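Local structure of octaprenyl Pyrophosphate Synthase (Helicobacter pylori, 3TC1) at residues 225-228 against 229-233. The protein probably catalyses the magnesium-dependent, stepwise condensation of isopentenyl diphosphate onto an allylic diphosphate to build the forty-carbon chain of octaprenyl diphosphate. Numbering follows the deposited sequence.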
ATOM      1  N   THR B 225      10.179  -2.980 -22.510  1.00 17.06           N
ATOM      2  CA  THR B 225      10.631  -2.496 -23.810  1.00 16.89           C
ATOM      3  C   THR B 225      10.677  -0.970 -23.736  1.00 16.70           C
ATOM      4  O   THR B 225       9.708  -0.289 -24.079  1.00 17.80           O
ATOM      5  CB  THR B 225       9.682  -2.922 -24.949  1.00 15.43           C
ATOM      6  OG1 THR B 225       9.456  -4.338 -24.885  1.00 15.22           O
ATOM      7  CG2 THR B 225      10.307  -2.591 -26.301  1.00 15.82           C
ATOM      8  N   THR B 226      11.811  -0.447 -23.277  1.00 13.81           N
ATOM      9  CA  THR B 226      12.004   0.990 -23.109  1.00 15.09           C
ATOM     10  C   THR B 226      12.213   1.729 -24.431  1.00 14.44           C
ATOM     11  O   THR B 226      12.370   1.104 -25.479  1.00 13.38           O
ATOM     12  CB  THR B 226      13.190   1.267 -22.161  1.00 15.65           C
ATOM     13  OG1 THR B 226      14.381   0.675 -22.690  1.00 13.61           O
ATOM     14  CG2 THR B 226      12.918   0.650 -20.787  1.00 17.59           C
ATOM     15  N   LEU B 227      12.221   3.059 -24.371  1.00 13.09           N
ATOM     16  CA  LEU B 227      12.372   3.875 -25.579  1.00 12.09           C
ATOM     17  C   LEU B 227      13.489   3.435 -26.532  1.00 13.42           C
ATOM     18  O   LEU B 227      13.269   3.325 -27.732  1.00 12.54           O
ATOM     19  CB  LEU B 227      12.553   5.356 -25.207  1.00 11.53           C
ATOM     20  CG  LEU B 227      12.417   6.335 -26.384  1.00 14.59           C
ATOM     21  CD1 LEU B 227      11.106   6.074 -27.125  1.00 13.76           C
ATOM     22  CD2 LEU B 227      12.470   7.772 -25.876  1.00 14.26           C
ATOM     23  N   PRO B 228      14.708   3.190 -26.015  1.00 11.45           N
ATOM     24  CA  PRO B 228      15.778   2.763 -26.922  1.00 13.11           C
ATOM     25  C   PRO B 228      15.364   1.561 -27.775  1.00 13.08           C
ATOM     26  O   PRO B 228      15.619   1.524 -28.975  1.00 13.21           O
ATOM     27  CB  PRO B 228      16.918   2.417 -25.967  1.00 15.99           C
ATOM     28  CG  PRO B 228      16.700   3.372 -24.831  1.00 16.54           C
ATOM     29  CD  PRO B 228      15.204   3.312 -24.635  1.00 13.54           C
ATOM     30  N   TYR B 229      14.725   0.579 -27.145  1.00 12.98           N
ATOM     31  CA  TYR B 229      14.290  -0.632 -27.840  1.00 12.68           C
ATOM     32  C   TYR B 229      13.157  -0.346 -28.813  1.00 13.66           C
ATOM     33  O   TYR B 229      13.082  -0.947 -29.885  1.00 14.64           O
ATOM     34  CB  TYR B 229      13.866  -1.688 -26.810  1.00 12.80           C
ATOM     35  CG  TYR B 229      15.036  -2.205 -26.001  1.00 14.68           C
ATOM     36  CD1 TYR B 229      15.832  -3.251 -26.477  1.00 14.93           C
ATOM     37  CD2 TYR B 229      15.378  -1.617 -24.783  1.00 10.26           C
ATOM     38  CE1 TYR B 229      16.942  -3.699 -25.758  1.00 13.58           C
ATOM     39  CE2 TYR B 229      16.491  -2.057 -24.057  1.00 14.27           C
ATOM     40  CZ  TYR B 229      17.264  -3.097 -24.550  1.00 12.88           C
ATOM     41  OH  TYR B 229      18.351  -3.539 -23.829  1.00 12.40           O
ATOM     42  N   LEU B 230      12.273   0.573 -28.435  1.00 13.52           N
ATOM     43  CA  LEU B 230      11.159   0.953 -29.294  1.00 14.39           C
ATOM     44  C   LEU B 230      11.682   1.653 -30.553  1.00 14.67           C
ATOM     45  O   LEU B 230      11.286   1.321 -31.670  1.00 13.19           O
ATOM     46  CB  LEU B 230      10.210   1.883 -28.530  1.00 12.97           C
ATOM     47  CG  LEU B 230       9.438   1.167 -27.415  1.00  9.76           C
ATOM     48  CD1 LEU B 230       8.904   2.164 -26.400  1.00 12.81           C
ATOM     49  CD2 LEU B 230       8.310   0.352 -28.058  1.00 11.38           C
ATOM     50  N   LEU B 231      12.571   2.622 -30.363  1.00 15.62           N
ATOM     51  CA  LEU B 231      13.141   3.357 -31.492  1.00 15.78           C
ATOM     52  C   LEU B 231      13.978   2.432 -32.377  1.00 15.80           C
ATOM     53  O   LEU B 231      13.957   2.546 -33.603  1.00 15.64           O
ATOM     54  CB  LEU B 231      13.993   4.526 -30.983  1.00 16.85           C
ATOM     55  CG  LEU B 231      13.236   5.629 -30.229  1.00 14.98           C
ATOM     56  CD1 LEU B 231      14.208   6.691 -29.745  1.00 14.45           C
ATOM     57  CD2 LEU B 231      12.187   6.249 -31.149  1.00 17.11           C
ATOM     58  N   LEU B 232      14.715   1.517 -31.755  1.00 13.41           N
ATOM     59  CA  LEU B 232      15.533   0.567 -32.509  1.00 14.16           C
ATOM     60  C   LEU B 232      14.644  -0.334 -33.359  1.00 12.69           C
ATOM     61  O   LEU B 232      14.884  -0.518 -34.549  1.00 13.47           O
ATOM     62  CB  LEU B 232      16.368  -0.311 -31.563  1.00 11.23           C
ATOM     63  CG  LEU B 232      17.193  -1.394 -32.282  1.00 14.00           C
ATOM     64  CD1 LEU B 232      18.217  -0.727 -33.210  1.00 12.68           C
ATOM     65  CD2 LEU B 232      17.898  -2.281 -31.267  1.00 11.47           C
ATOM     66  N   TYR B 233      13.613  -0.894 -32.734  1.00 13.11           N
ATOM     67  CA  TYR B 233      12.682  -1.793 -33.414  1.00 14.82           C
ATOM     68  C   TYR B 233      12.095  -1.190 -34.692  1.00 15.73           C
ATOM     69  O   TYR B 233      11.889  -1.890 -35.682  1.00 13.56           O
ATOM     70  CB  TYR B 233      11.534  -2.174 -32.473  1.00 17.32           C
ATOM     71  CG  TYR B 233      10.562  -3.146 -33.093  1.00 21.19           C
ATOM     72  CD1 TYR B 233      10.883  -4.498 -33.213  1.00 22.07           C
ATOM     73  CD2 TYR B 233       9.339  -2.711 -33.598  1.00 21.62           C
ATOM     74  CE1 TYR B 233      10.010  -5.392 -33.822  1.00 23.38           C
ATOM     75  CE2 TYR B 233       8.460  -3.596 -34.211  1.00 22.61           C
ATOM     76  CZ  TYR B 233       8.802  -4.933 -34.316  1.00 22.65           C
ATOM     77  OH  TYR B 233       7.933  -5.817 -34.904  1.00 27.69           O
TER
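T226 and Y229 lie side by side at the start of helix 227-233, T226 in the N-cap position and the tyrosine in its first turn. From CB, 3.4 Å from T226 O and also near P228 C, the Y229 side chain runs back beside the cap residue. CG, which P228 C approaches obliquely, stands anti to the tyrosine's carbonyl carbon (chi1 -68°), bringing the ring alongside the threonine; CD2 then meets T226 OG1 at 3.3 Å, with CE2 a little farther off. The hydroxyl oxygen therefore sits at the ring edge, in plane, where the polarised C-H groups suit an oxygen. Beyond, the ring stacks on F220 and meets F263 edge-to-face. T225 CG2 packs 3.7 Å from Y229 CB, so the threonine methyl touches Y229 and, less closely, L230 CD2.

The T226 side chain makes no capping bond, while T226 O accepts L230 N at 3.0 Å, the first i to i+4 bond of the helix. L231 N bonds to L227 O at 2.8 Å, and L232 N to P228 O at 2.9 Å. Proline suits the first turn, where a missing N-H costs no helical bond. One turn apart, L227 CD1 touches L231 CG at 3.8 Å; L227 lies against helices 152-177 and 182-205, and both leucines touch helix 268-286.

In this all-alpha polyprenyl synthase fold, T226 touches D219 and D201, the latter in what is probably the second aspartate-rich motif, which in relatives binds magnesium. Backbone bonds thus fix the turn, probably helping to keep the T226 side chain, used at the Y229 ring edge, beside these aspartates and about 7 Å from a bound magnesium ion.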